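Local structure of hypothetical protein HI1011 (Haemophilus influenzae, 1YZY) at residues R51-P54 and V55-I59; A58-Q61 and S62-Y66; Q67-E71 and N72-Q76; P95-D98 and A99-E103; Y126-G130 and D131-S135. The protein catalyses the ATP-dependent phosphorylation of 3-oxo-tetronate to 3-oxo-tetronate 4-phosphate, as a member of the four-carbon acid sugar kinase family. All coordinates share one frame; numbering follows the deposited sequence.

Contact 1 of 5, residues R51-P54 and V55-I59; sequences RSNP and VNEAI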
loop_
_atom_site.group_PDB
_atom_site.type_symbol
_atom_site.label_atom_id
_atom_site.label_comp_id
_atom_site.label_asym_id
_atom_site.label_seq_id
_atom_site.Cartn_x
_atom_site.Cartn_y
_atom_site.Cartn_z
ATOM N N ARG A 51 -12.701 3.227 -3.821
ATOM C CA ARG A 51 -12.441 3.541 -5.225
ATOM C C ARG A 51 -13.721 3.519 -6.075
ATOM O O ARG A 51 -13.884 4.347 -6.982
ATOM C CB ARG A 51 -11.392 2.582 -5.810
ATOM C CG ARG A 51 -10.998 2.911 -7.257
ATOM C CD ARG A 51 -10.229 1.737 -7.922
ATOM N NE ARG A 51 -8.861 1.475 -7.471
ATOM C CZ ARG A 51 -7.989 2.408 -7.098
ATOM N NH1 ARG A 51 -8.318 3.700 -7.119
ATOM N NH2 ARG A 51 -6.788 2.048 -6.671
ATOM N N SER A 52 -14.614 2.571 -5.793
ATOM C CA SER A 52 -15.857 2.455 -6.550
ATOM C C SER A 52 -17.102 2.051 -5.746
ATOM O O SER A 52 -18.063 1.505 -6.298
ATOM C CB SER A 52 -15.659 1.516 -7.743
ATOM O OG SER A 52 -15.104 0.270 -7.353
ATOM N N ASN A 53 -17.078 2.318 -4.446
ATOM C CA ASN A 53 -18.204 2.018 -3.567
ATOM C C ASN A 53 -19.206 3.174 -3.715
ATOM O O ASN A 53 -18.954 4.118 -4.460
ATOM C CB ASN A 53 -17.715 1.898 -2.113
ATOM C CG ASN A 53 -17.135 3.194 -1.583
ATOM O OD1 ASN A 53 -16.616 4.008 -2.341
ATOM N ND2 ASN A 53 -17.232 3.396 -0.276
ATOM N N PRO A 54 -20.395 3.074 -3.085
ATOM C CA PRO A 54 -21.361 4.175 -3.215
ATOM C C PRO A 54 -20.714 5.516 -2.864
ATOM O O PRO A 54 -20.084 5.659 -1.817
ATOM C CB PRO A 54 -22.445 3.787 -2.215
ATOM C CG PRO A 54 -22.447 2.289 -2.325
ATOM C CD PRO A 54 -20.976 1.955 -2.318
ATOM N N VAL A 55 -20.935 6.508 -3.716
ATOM C CA VAL A 55 -20.334 7.823 -3.527
ATOM C C VAL A 55 -20.519 8.512 -2.171
ATOM O O VAL A 55 -19.631 9.249 -1.735
ATOM C CB VAL A 55 -20.710 8.782 -4.689
ATOM C CG1 VAL A 55 -22.220 8.979 -4.757
ATOM C CG2 VAL A 55 -19.961 10.110 -4.552
ATOM N N ASN A 56 -21.657 8.308 -1.507
ATOM C CA ASN A 56 -21.853 8.954 -0.207
ATOM C C ASN A 56 -21.108 8.265 0.922
ATOM O O ASN A 56 -20.876 8.856 1.977
ATOM C CB ASN A 56 -23.329 9.145 0.122
ATOM C CG ASN A 56 -23.824 10.526 -0.271
ATOM O OD1 ASN A 56 -23.659 11.500 0.477
ATOM N ND2 ASN A 56 -24.392 10.632 -1.469
ATOM N N GLU A 57 -20.763 7.001 0.703
ATOM C CA GLU A 57 -19.984 6.242 1.669
ATOM C C GLU A 57 -18.538 6.737 1.562
ATOM O O GLU A 57 -17.920 7.103 2.566
ATOM C CB GLU A 57 -20.048 4.749 1.353
ATOM C CG GLU A 57 -21.266 4.048 1.921
ATOM C CD GLU A 57 -21.354 2.598 1.493
ATOM O OE1 GLU A 57 -20.294 1.920 1.442
ATOM O OE2 GLU A 57 -22.488 2.150 1.197
ATOM N N ALA A 58 -18.020 6.767 0.336
ATOM C CA ALA A 58 -16.662 7.243 0.062
ATOM C C ALA A 58 -16.460 8.633 0.663
ATOM O O ALA A 58 -15.443 8.904 1.289
ATOM C CB ALA A 58 -16.415 7.277 -1.429
ATOM N N ILE A 59 -17.443 9.509 0.486
ATOM C CA ILE A 59 -17.363 10.857 1.031
ATOM C C ILE A 59 -17.332 10.844 2.558
ATOM O O ILE A 59 -16.525 11.551 3.171
ATOM C CB ILE A 59 -18.540 11.737 0.533
ATOM C CG1 ILE A 59 -18.424 11.943 -0.978
ATOM C CG2 ILE A 59 -18.557 13.093 1.245
ATOM C CD1 ILE A 59 -19.560 12.739 -1.584
#
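The carbonyl oxygen of Pro54, at the N-cap position of helix 55-71, accepts two backbone bonds from the first turn: Ala58 N lies 3.2 Å from Pro54 O on a nearly straight N-H path (169°), and Glu57 N stands 2.9 Å from Pro54 O in a more bent bond, coming from above the carbonyl plane. The extended backbone of Pro54 marks the change from the loop to the helix, which continues at once with the bond from Ile59 N to Val55 O.

The side chains of Asn53 and Glu57 cross at this junction. Asn53 holds CG between its own backbone N and carbonyl carbon (chi1 63°), which swings the amide under the first turn. There OD1 rests on the methyl of Ala58, with 3.4 Å between Asn53 OD1 and Ala58 CB, while Asn53 ND2 lies 3.5 Å from Glu57 CB. Glu57 runs extended alongside the Pro54 ring, both side chains heading the same way, and Glu57 OE2 comes to 3.5 Å from Pro54 CG. Its carboxylate is turned almost perpendicular (83°) to the Asn53 amide. Val55 leans on Pro95 of helix 93-104.

Just upstream, Arg51 turns away from the helix and forms salt bridges with Asp7 and Asp8. The proline, lacking an N-H and fixed in phi, suits this entry to the helix. The Glu57 carboxylate near the amino end would probably be favoured by the helix dipole, although its contact with the proline ring is one of packing alone.

Contact 2 of 5, residues A58-Q61 and S62-Y66; sequences AIEQ and SLRAY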
loop_
_atom_site.group_PDB
_atom_site.type_symbol
_atom_site.label_atom_id
_atom_site.label_comp_id
_atom_site.label_asym_id
_atom_site.label_seq_id
_atom_site.Cartn_x
_atom_site.Cartn_y
_atom_site.Cartn_z
ATOM N N ALA A 58 -18.020 6.767 0.336
ATOM C CA ALA A 58 -16.662 7.243 0.062
ATOM C C ALA A 58 -16.460 8.633 0.663
ATOM O O ALA A 58 -15.443 8.904 1.289
ATOM C CB ALA A 58 -16.415 7.277 -1.429
ATOM N N ILE A 59 -17.443 9.509 0.486
ATOM C CA ILE A 59 -17.363 10.857 1.031
ATOM C C ILE A 59 -17.332 10.844 2.558
ATOM O O ILE A 59 -16.525 11.551 3.171
ATOM C CB ILE A 59 -18.540 11.737 0.533
ATOM C CG1 ILE A 59 -18.424 11.943 -0.978
ATOM C CG2 ILE A 59 -18.557 13.093 1.245
ATOM C CD1 ILE A 59 -19.560 12.739 -1.584
ATOM N N GLU A 60 -18.226 10.075 3.176
ATOM C CA GLU A 60 -18.279 10.013 4.636
ATOM C C GLU A 60 -17.014 9.413 5.235
ATOM O O GLU A 60 -16.495 9.914 6.224
ATOM C CB GLU A 60 -19.506 9.229 5.104
ATOM C CG GLU A 60 -19.715 9.243 6.625
ATOM C CD GLU A 60 -19.864 10.651 7.207
ATOM O OE1 GLU A 60 -20.306 11.574 6.479
ATOM O OE2 GLU A 60 -19.545 10.836 8.404
ATOM N N GLN A 61 -16.539 8.328 4.640
ATOM C CA GLN A 61 -15.330 7.652 5.098
ATOM C C GLN A 61 -14.106 8.549 4.987
ATOM O O GLN A 61 -13.274 8.603 5.902
ATOM C CB GLN A 61 -15.131 6.374 4.289
ATOM C CG GLN A 61 -16.290 5.392 4.454
ATOM C CD GLN A 61 -16.299 4.270 3.425
ATOM O OE1 GLN A 61 -15.429 4.186 2.555
ATOM N NE2 GLN A 61 -17.292 3.396 3.529
ATOM N N SER A 62 -13.997 9.236 3.853
ATOM C CA SER A 62 -12.889 10.148 3.585
ATOM C C SER A 62 -12.866 11.286 4.590
ATOM O O SER A 62 -11.795 11.723 5.031
ATOM C CB SER A 62 -12.988 10.699 2.160
ATOM O OG SER A 62 -12.757 9.681 1.190
ATOM N N LEU A 63 -14.051 11.779 4.938
ATOM C CA LEU A 63 -14.180 12.854 5.908
ATOM C C LEU A 63 -13.839 12.374 7.317
ATOM O O LEU A 63 -13.421 13.162 8.170
ATOM C CB LEU A 63 -15.596 13.418 5.865
ATOM C CG LEU A 63 -15.902 14.264 4.627
ATOM C CD1 LEU A 63 -17.395 14.470 4.468
ATOM C CD2 LEU A 63 -15.171 15.592 4.733
ATOM N N ARG A 64 -14.071 11.088 7.567
ATOM C CA ARG A 64 -13.774 10.483 8.860
ATOM C C ARG A 64 -12.275 10.277 8.978
ATOM O O ARG A 64 -11.708 10.458 10.059
ATOM C CB ARG A 64 -14.508 9.148 9.016
ATOM C CG ARG A 64 -15.948 9.282 9.496
ATOM C CD ARG A 64 -16.706 7.969 9.370
ATOM N NE ARG A 64 -15.992 6.854 9.991
ATOM C CZ ARG A 64 -15.877 5.638 9.458
ATOM N NH1 ARG A 64 -16.430 5.358 8.281
ATOM N NH2 ARG A 64 -15.200 4.694 10.103
ATOM N N ALA A 65 -11.647 9.870 7.873
ATOM C CA ALA A 65 -10.201 9.648 7.840
ATOM C C ALA A 65 -9.499 10.970 8.111
ATOM O O ALA A 65 -8.526 11.028 8.865
ATOM C CB ALA A 65 -9.777 9.088 6.495
ATOM N N TYR A 66 -10.017 12.027 7.492
ATOM C CA TYR A 66 -9.483 13.376 7.640
ATOM C C TYR A 66 -9.597 13.874 9.071
ATOM O O TYR A 66 -8.677 14.506 9.592
ATOM C CB TYR A 66 -10.229 14.342 6.705
ATOM C CG TYR A 66 -10.152 15.792 7.142
ATOM C CD1 TYR A 66 -9.008 16.554 6.906
ATOM C CD2 TYR A 66 -11.193 16.377 7.866
ATOM C CE1 TYR A 66 -8.901 17.862 7.390
ATOM C CE2 TYR A 66 -11.093 17.679 8.357
ATOM C CZ TYR A 66 -9.943 18.414 8.113
ATOM O OH TYR A 66 -9.839 19.697 8.600
#
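A chi1 of -68° sets Ser62 OG beside its own backbone N and anti to the carbonyl carbon, and from there the hydroxyl turns back one helical turn to donate to Ala58 O, with Ser62 OG 2.8 Å from Ala58 O. The same carbonyl takes the regular helix bond from Ser62 N at 3.0 Å to Ala58 O, and the two donors approach from opposite faces of its plane. A buried hydroxyl is thereby satisfied within its own helix.

One residue on, Leu63 lies alongside Ile59, both pointing the same way. The CG2 branch of Ile59 meets CD1 of Leu63 at 3.7 Å, and Leu63 CG sits 3.1 Å from Ile59 O. On the exposed flank Arg64 bends at chi3 (52°) and brings NH1 to 3.8 Å from Gln61 CG, its guanidinium nearly perpendicular to the Gln61 amide. Glu60 and Arg64 stay apart at their charged ends, with 5.6 Å from Glu60 OE2 to Arg64 NE, so any attraction between them is probably weak and not a salt bridge.

Toward the body of the domain, Ile59, Ser62 and Tyr66 pack on helix 93-104, Ala65 and Tyr66 rest on Ile5 of strand 3-6, and the Tyr66 ring meets Phe77 of strand 77-80 edge-to-face.

Contact 3 of 5, residues Q67-E71 and N72-Q76; sequences QWLKE and NGCTQ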
loop_
_atom_site.group_PDB
_atom_site.type_symbol
_atom_site.label_atom_id
_atom_site.label_comp_id
_atom_site.label_asym_id
_atom_site.label_seq_id
_atom_site.Cartn_x
_atom_site.Cartn_y
_atom_site.Cartn_z
ATOM N N GLN A 67 -10.762 13.664 9.673
ATOM C CA GLN A 67 -11.007 14.122 11.037
ATOM C C GLN A 67 -10.043 13.454 12.000
ATOM O O GLN A 67 -9.527 14.095 12.919
ATOM C CB GLN A 67 -12.461 13.863 11.436
ATOM C CG GLN A 67 -12.859 14.490 12.755
ATOM C CD GLN A 67 -12.719 15.998 12.761
ATOM O OE1 GLN A 67 -12.337 16.591 13.771
ATOM N NE2 GLN A 67 -13.052 16.631 11.642
ATOM N N TRP A 68 -9.788 12.169 11.774
ATOM C CA TRP A 68 -8.858 11.428 12.616
ATOM C C TRP A 68 -7.438 11.949 12.386
ATOM O O TRP A 68 -6.742 12.307 13.336
ATOM C CB TRP A 68 -8.924 9.928 12.321
ATOM C CG TRP A 68 -8.106 9.131 13.289
ATOM C CD1 TRP A 68 -8.498 8.688 14.513
ATOM C CD2 TRP A 68 -6.738 8.734 13.136
ATOM N NE1 TRP A 68 -7.462 8.045 15.140
ATOM C CE2 TRP A 68 -6.368 8.058 14.318
ATOM C CE3 TRP A 68 -5.788 8.889 12.117
ATOM C CZ2 TRP A 68 -5.085 7.535 14.513
ATOM C CZ3 TRP A 68 -4.513 8.371 12.310
ATOM C CH2 TRP A 68 -4.174 7.701 13.501
ATOM N N LEU A 69 -6.997 11.950 11.130
ATOM C CA LEU A 69 -5.668 12.454 10.789
ATOM C C LEU A 69 -5.465 13.848 11.397
ATOM O O LEU A 69 -4.395 14.155 11.925
ATOM C CB LEU A 69 -5.485 12.491 9.263
ATOM C CG LEU A 69 -5.367 11.124 8.571
ATOM C CD1 LEU A 69 -5.729 11.255 7.108
ATOM C CD2 LEU A 69 -3.974 10.514 8.735
ATOM N N LYS A 70 -6.506 14.673 11.341
ATOM C CA LYS A 70 -6.475 16.020 11.900
ATOM C C LYS A 70 -6.299 15.965 13.419
ATOM O O LYS A 70 -5.466 16.681 13.983
ATOM C CB LYS A 70 -7.779 16.760 11.570
ATOM C CG LYS A 70 -7.817 18.200 12.066
ATOM C CD LYS A 70 -9.229 18.757 12.070
ATOM C CE LYS A 70 -9.243 20.265 12.299
ATOM N NZ LYS A 70 -8.516 20.668 13.527
ATOM N N GLU A 71 -7.131 15.160 14.080
ATOM C CA GLU A 71 -7.067 15.012 15.531
ATOM C C GLU A 71 -5.717 14.469 15.970
ATOM O O GLU A 71 -5.271 14.729 17.092
ATOM C CB GLU A 71 -8.174 14.084 16.042
ATOM C CG GLU A 71 -9.581 14.685 16.004
ATOM C CD GLU A 71 -10.666 13.721 16.483
ATOM O OE1 GLU A 71 -11.635 14.189 17.118
ATOM O OE2 GLU A 71 -10.562 12.504 16.213
ATOM N N ASN A 72 -5.060 13.731 15.084
ATOM C CA ASN A 72 -3.768 13.153 15.408
ATOM C C ASN A 72 -2.521 13.885 14.908
ATOM O O ASN A 72 -1.477 13.269 14.681
ATOM C CB ASN A 72 -3.752 11.663 15.063
ATOM C CG ASN A 72 -4.435 10.822 16.142
ATOM O OD1 ASN A 72 -3.814 10.455 17.140
ATOM N ND2 ASN A 72 -5.731 10.571 15.975
ATOM N N GLY A 73 -2.631 15.205 14.769
ATOM C CA GLY A 73 -1.498 16.023 14.359
ATOM C C GLY A 73 -1.286 16.304 12.902
ATOM O O GLY A 73 -0.463 17.177 12.631
ATOM N N CYS A 74 -1.953 15.685 11.925
ATOM C CA CYS A 74 -1.700 16.093 10.550
ATOM C C CYS A 74 -2.123 17.507 10.144
ATOM O O CYS A 74 -3.232 17.944 10.472
ATOM C CB CYS A 74 -2.386 15.057 9.665
ATOM S SG CYS A 74 -1.750 13.364 9.844
ATOM N N THR A 75 -1.239 18.224 9.447
ATOM C CA THR A 75 -1.546 19.585 9.008
ATOM C C THR A 75 -1.649 19.732 7.492
ATOM O O THR A 75 -2.142 20.748 6.993
ATOM C CB THR A 75 -0.558 20.651 9.587
ATOM O OG1 THR A 75 0.784 20.397 9.146
ATOM C CG2 THR A 75 -0.599 20.640 11.103
ATOM N N GLN A 76 -1.195 18.718 6.760
ATOM C CA GLN A 76 -1.267 18.746 5.307
ATOM C C GLN A 76 -1.908 17.449 4.850
ATOM O O GLN A 76 -1.539 16.382 5.324
ATOM C CB GLN A 76 0.124 18.912 4.688
ATOM C CG GLN A 76 0.087 18.967 3.164
ATOM C CD GLN A 76 1.399 19.397 2.542
ATOM O OE1 GLN A 76 2.482 19.082 3.042
ATOM N NE2 GLN A 76 1.309 20.104 1.425
HETATM O O HOH W 1 -3.833 19.032 13.280
#
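A Schellman motif ends helix 55-71, with Gly73, at positive phi (92°), as its C-prime residue. Cys74 N reaches back to Leu69 O at 2.9 Å, and Gly73 N bonds to Lys70 O at 3.3 Å from well above the carbonyl plane. Asn72 N still makes the last ordinary helical bond, to Trp68 O, before the backbone leaves helical angles.

The side chains of Trp68 and Asn72 lock this end on one flank. Trp68 holds CG anti to its backbone N (chi1 -173°), which lays the indole under the amide of Asn72. Asn72 ND2 stands 3.0 Å above the indole plane, displaced toward the rim, and Asn72 CB lies over the six-membered ring, 4.2 Å from its centroid and close to the normal, a CH-pi contact. The amide is tilted 31° from the ring. Its nitrogen also gives a weak bond to Trp68 O, whereas its oxygen is taken by the backbone N of Leu37, so both ends of the amide have partners.

Leu69 CD2 meets Cys74 SG at 3.8 Å, and both Trp68 and Leu69 pack on Ile44 and Ile46 of strand 43-47. The chain then runs toward strand 77-80. A water bridges the two segments by donating to both carbonyls, lying 2.9 Å from Lys70 O and 3.1 Å from Cys74 O.

Contact 4 of 5, residues P95-D98 and A99-E103; sequences PVTD and ALLDE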
loop_
_atom_site.group_PDB
_atom_site.type_symbol
_atom_site.label_atom_id
_atom_site.label_comp_id
_atom_site.label_asym_id
_atom_site.label_seq_id
_atom_site.Cartn_x
_atom_site.Cartn_y
_atom_site.Cartn_z
ATOM N N PRO A 95 -16.017 13.932 -6.235
ATOM C CA PRO A 95 -16.854 14.145 -5.048
ATOM C C PRO A 95 -16.029 14.235 -3.756
ATOM O O PRO A 95 -16.277 15.100 -2.913
ATOM C CB PRO A 95 -17.735 12.906 -5.051
ATOM C CG PRO A 95 -17.938 12.663 -6.539
ATOM C CD PRO A 95 -16.548 12.834 -7.067
ATOM N N VAL A 96 -15.075 13.317 -3.596
ATOM C CA VAL A 96 -14.222 13.288 -2.411
ATOM C C VAL A 96 -13.337 14.520 -2.328
ATOM O O VAL A 96 -13.151 15.071 -1.244
ATOM C CB VAL A 96 -13.354 12.003 -2.356
ATOM C CG1 VAL A 96 -12.420 12.046 -1.170
ATOM C CG2 VAL A 96 -14.243 10.780 -2.240
ATOM N N THR A 97 -12.775 14.935 -3.460
ATOM C CA THR A 97 -11.917 16.119 -3.487
ATOM C C THR A 97 -12.734 17.331 -3.045
ATOM O O THR A 97 -12.288 18.141 -2.223
ATOM C CB THR A 97 -11.327 16.368 -4.915
ATOM O OG1 THR A 97 -10.498 15.265 -5.292
ATOM C CG2 THR A 97 -10.481 17.632 -4.952
ATOM N N ASP A 98 -13.949 17.436 -3.573
ATOM C CA ASP A 98 -14.832 18.546 -3.232
ATOM C C ASP A 98 -15.224 18.552 -1.766
ATOM O O ASP A 98 -15.272 19.609 -1.140
ATOM C CB ASP A 98 -16.071 18.512 -4.107
ATOM C CG ASP A 98 -15.761 19.031 -5.493
ATOM O OD1 ASP A 98 -14.909 19.939 -5.602
ATOM O OD2 ASP A 98 -16.363 18.532 -6.466
ATOM N N ALA A 99 -15.550 17.377 -1.239
ATOM C CA ALA A 99 -15.932 17.253 0.163
ATOM C C ALA A 99 -14.759 17.671 1.042
ATOM O O ALA A 99 -14.940 18.382 2.028
ATOM C CB ALA A 99 -16.339 15.821 0.461
ATOM N N LEU A 100 -13.559 17.233 0.667
ATOM C CA LEU A 100 -12.345 17.564 1.403
ATOM C C LEU A 100 -12.056 19.052 1.340
ATOM O O LEU A 100 -11.679 19.664 2.347
ATOM C CB LEU A 100 -11.154 16.771 0.861
ATOM C CG LEU A 100 -11.219 15.248 1.042
ATOM C CD1 LEU A 100 -9.973 14.572 0.464
ATOM C CD2 LEU A 100 -11.371 14.919 2.514
ATOM N N LEU A 101 -12.199 19.628 0.146
ATOM C CA LEU A 101 -11.974 21.058 -0.047
ATOM C C LEU A 101 -12.938 21.858 0.809
ATOM O O LEU A 101 -12.548 22.825 1.459
ATOM C CB LEU A 101 -12.142 21.440 -1.522
ATOM C CG LEU A 101 -10.939 21.183 -2.434
ATOM C CD1 LEU A 101 -11.336 21.392 -3.879
ATOM C CD2 LEU A 101 -9.779 22.099 -2.047
ATOM N N ASP A 102 -14.199 21.442 0.802
ATOM C CA ASP A 102 -15.225 22.106 1.595
ATOM C C ASP A 102 -14.903 22.078 3.085
ATOM O O ASP A 102 -14.941 23.111 3.761
ATOM C CB ASP A 102 -16.580 21.445 1.361
ATOM C CG ASP A 102 -17.146 21.752 -0.005
ATOM O OD1 ASP A 102 -16.812 22.820 -0.567
ATOM O OD2 ASP A 102 -17.936 20.929 -0.511
ATOM N N GLU A 103 -14.644 20.883 3.597
ATOM C CA GLU A 103 -14.325 20.714 5.006
ATOM C C GLU A 103 -13.140 21.572 5.420
ATOM O O GLU A 103 -13.121 22.137 6.519
ATOM C CB GLU A 103 -14.048 19.236 5.302
ATOM C CG GLU A 103 -13.506 18.939 6.694
ATOM C CD GLU A 103 -14.424 19.369 7.828
ATOM O OE1 GLU A 103 -15.661 19.285 7.672
ATOM O OE2 GLU A 103 -13.898 19.786 8.888
#
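Thr97 O receives the shortest backbone bond here, from Leu101 N, with 2.8 Å between Leu101 N and Thr97 O and an N-H...O angle of 158°. Ala99, Leu100 and Asp102 repeat the pattern with Pro95, Val96 and Asp98, as expected of a regular alpha helix.

Leucine side chains fold back along the same turns. Leu100 keeps CG beside its own backbone N (chi1 -65°), which leans the branch point over the preceding turn, with Leu100 CG only 3.0 Å from Val96 O; its CD1 then lies alongside Val96 CG1 at 3.9 Å. Leu101 does the same beside Thr97, where the two side chains run side by side in the same direction, with 4.0 Å from Leu101 CD1 to Thr97 CG2. The hydroxyl of Thr97 is turned elsewhere, to Ile93 O one turn earlier.

Asp98 and Asp102, one turn apart, form an acidic pair. Asp102 OD2 comes within 3.0 Å of Asp98 O, two acceptors that do not bond, while the carboxylates themselves stand 6.0 Å apart from Asp98 OD1 to Asp102 OD2. Arg192 forms salt bridges with both and probably offsets their like charges. Buried Asp98 is also held by Tyr193 OH and Lys161 N.

Helix 93-104 thus lies between several elements: Pro95, Val96 and Ala99 meet helix 55-71, Val96, Thr97 and Leu100 cover Phe79 of strand 77-80, and Leu100 and Leu101 rest on Leu216 of strand 216-219.

Contact 5 of 5, residues Y126-G130 and D131-S135; sequences YLFVG and DVLLS
A beta hairpin joins strand 126-129 to the short, weakly bonded strand at about 132-133 through a type II' turn from Val129 to Val132, and its buried part contrasts with an exposed turn. At the turn, Gly130 takes the positive phi (78°) and Asp131 follows, both exposed; Asp131 starts away from the first strand, with Asp131 CB 3.7 Å from Gly130 C.

Behind the turn the chains are closely joined. Val129 N donates to Val132 O at 2.7 Å, nearly in line with the carbonyl bond, and Leu134 N bonds to Leu127 O at 2.9 Å. Between them Phe128 and Leu133 form an antiparallel non-hydrogen-bonded pair. Val132 O also receives a close CA-H contact from Phe128, with Phe128 CA 3.2 Å from Val132 O.

Leu134 carries the buried side. With CG anti to its backbone N (chi1 173°) it reaches across under the first strand, where its CD1 meets Val129 CG2 at 3.7 Å and its CD2 meets Leu127 CD2 at 4.0 Å, the side chains crossing at a slant. Leu127 continues this layer onto Ile122 of strand 120-123, the third strand of the small antiparallel sheet.

On the partly exposed side the packing rests on Leu133. This leucine begins by pointing away from the first strand, but its end returns to touch Phe128 and, at 4.1 Å from Leu133 CD2 to Tyr126 CD1, Tyr126. Its CD2 lies over one face of the Phe128 ring in a CH-pi contact, 4.1 Å from the centroid and 28° off the normal.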
loop_
_atom_site.group_PDB
_atom_site.type_symbol
_atom_site.label_atom_id
_atom_site.label_comp_id
_atom_site.label_asym_id
_atom_site.label_seq_id
_atom_site.Cartn_x
_atom_site.Cartn_y
_atom_site.Cartn_z
ATOM N N TYR A 126 -3.326 15.116 -20.936
ATOM C CA TYR A 126 -3.692 13.767 -21.361
ATOM C C TYR A 126 -2.818 12.752 -20.625
ATOM O O TYR A 126 -1.593 12.900 -20.590
ATOM C CB TYR A 126 -3.466 13.580 -22.867
ATOM C CG TYR A 126 -4.363 14.389 -23.766
ATOM C CD1 TYR A 126 -5.435 13.793 -24.426
ATOM C CD2 TYR A 126 -4.132 15.751 -23.971
ATOM C CE1 TYR A 126 -6.260 14.534 -25.270
ATOM C CE2 TYR A 126 -4.946 16.501 -24.813
ATOM C CZ TYR A 126 -6.010 15.890 -25.463
ATOM O OH TYR A 126 -6.813 16.622 -26.316
ATOM N N LEU A 127 -3.439 11.713 -20.070
ATOM C CA LEU A 127 -2.701 10.681 -19.354
ATOM C C LEU A 127 -2.284 9.563 -20.293
ATOM O O LEU A 127 -3.079 9.082 -21.108
ATOM C CB LEU A 127 -3.535 10.111 -18.197
ATOM C CG LEU A 127 -2.901 9.051 -17.284
ATOM C CD1 LEU A 127 -1.756 9.649 -16.483
ATOM C CD2 LEU A 127 -3.956 8.505 -16.333
ATOM N N PHE A 128 -1.013 9.192 -20.209
ATOM C CA PHE A 128 -0.472 8.116 -21.015
ATOM C C PHE A 128 -0.115 6.976 -20.073
ATOM O O PHE A 128 0.267 7.199 -18.926
ATOM C CB PHE A 128 0.776 8.582 -21.787
ATOM C CG PHE A 128 0.472 9.517 -22.935
ATOM C CD1 PHE A 128 0.391 9.036 -24.241
ATOM C CD2 PHE A 128 0.249 10.874 -22.710
ATOM C CE1 PHE A 128 0.091 9.886 -25.305
ATOM C CE2 PHE A 128 -0.052 11.740 -23.767
ATOM C CZ PHE A 128 -0.131 11.241 -25.066
ATOM N N VAL A 129 -0.335 5.756 -20.538
ATOM C CA VAL A 129 -0.025 4.563 -19.769
ATOM C C VAL A 129 0.942 3.741 -20.638
ATOM O O VAL A 129 0.627 2.929 -21.501
ATOM C CB VAL A 129 -1.262 3.646 -19.630
ATOM C CG1 VAL A 129 -0.876 2.346 -18.947
ATOM C CG2 VAL A 129 -2.333 4.351 -18.821
ATOM N N GLY A 130 2.201 4.024 -20.338
ATOM C CA GLY A 130 3.360 3.518 -21.030
ATOM C C GLY A 130 3.454 4.360 -22.296
ATOM O O GLY A 130 3.431 5.588 -22.220
ATOM N N ASP A 131 3.492 3.705 -23.452
ATOM C CA ASP A 131 3.594 4.392 -24.743
ATOM C C ASP A 131 2.260 4.819 -25.375
ATOM O O ASP A 131 2.247 5.425 -26.454
ATOM C CB ASP A 131 4.329 3.499 -25.759
ATOM C CG ASP A 131 5.819 3.329 -25.455
ATOM O OD1 ASP A 131 6.393 4.116 -24.668
ATOM O OD2 ASP A 131 6.425 2.402 -26.035
ATOM N N VAL A 132 1.145 4.475 -24.741
ATOM C CA VAL A 132 -0.158 4.802 -25.306
ATOM C C VAL A 132 -1.049 5.653 -24.414
ATOM O O VAL A 132 -0.834 5.744 -23.206
ATOM C CB VAL A 132 -0.941 3.511 -25.682
ATOM C CG1 VAL A 132 -0.194 2.723 -26.730
ATOM C CG2 VAL A 132 -1.182 2.647 -24.451
ATOM N N LEU A 133 -2.044 6.288 -25.032
ATOM C CA LEU A 133 -3.011 7.112 -24.317
ATOM C C LEU A 133 -3.778 6.197 -23.365
ATOM O O LEU A 133 -3.924 5.004 -23.639
ATOM C CB LEU A 133 -4.004 7.725 -25.310
ATOM C CG LEU A 133 -3.560 8.908 -26.171
ATOM C CD1 LEU A 133 -4.356 8.962 -27.453
ATOM C CD2 LEU A 133 -3.706 10.197 -25.385
ATOM N N LEU A 134 -4.260 6.756 -22.256
ATOM C CA LEU A 134 -5.044 6.002 -21.277
ATOM C C LEU A 134 -6.209 5.315 -21.992
ATOM O O LEU A 134 -6.480 4.138 -21.776
ATOM C CB LEU A 134 -5.595 6.957 -20.219
ATOM C CG LEU A 134 -6.582 6.389 -19.197
ATOM C CD1 LEU A 134 -5.865 5.426 -18.255
ATOM C CD2 LEU A 134 -7.202 7.542 -18.419
ATOM N N SER A 135 -6.894 6.076 -22.840
ATOM C CA SER A 135 -8.025 5.578 -23.612
ATOM C C SER A 135 -7.670 4.459 -24.603
ATOM O O SER A 135 -8.563 3.818 -25.174
ATOM C CB SER A 135 -8.686 6.743 -24.351
ATOM O OG SER A 135 -7.753 7.470 -25.137
#

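Overall arrangement
Contacts 1 and 2 overlap at Ala58 and Ile59, and contact 3 follows at the far end of helix 55-71, where the Schellman motif lies; the centres of contacts 1 and 3 are about 21 Å apart. Contact 4 lies on the adjacent helix 93-104, and the two helices meet where Ile59 CG2 packs on Ala99 CB at 3.6 Å, which ties it to contacts 1 and 2. Val55 on Pro95 and Ser62 on Val96 extend this seam. Contact 5 stands apart, its centre about 26 Å from that of contact 1. All five fall within the sugar-binding N-terminal domain, away from the ATP site inferred by similarity around Ser254, Gly354-Thr357 and Gly397.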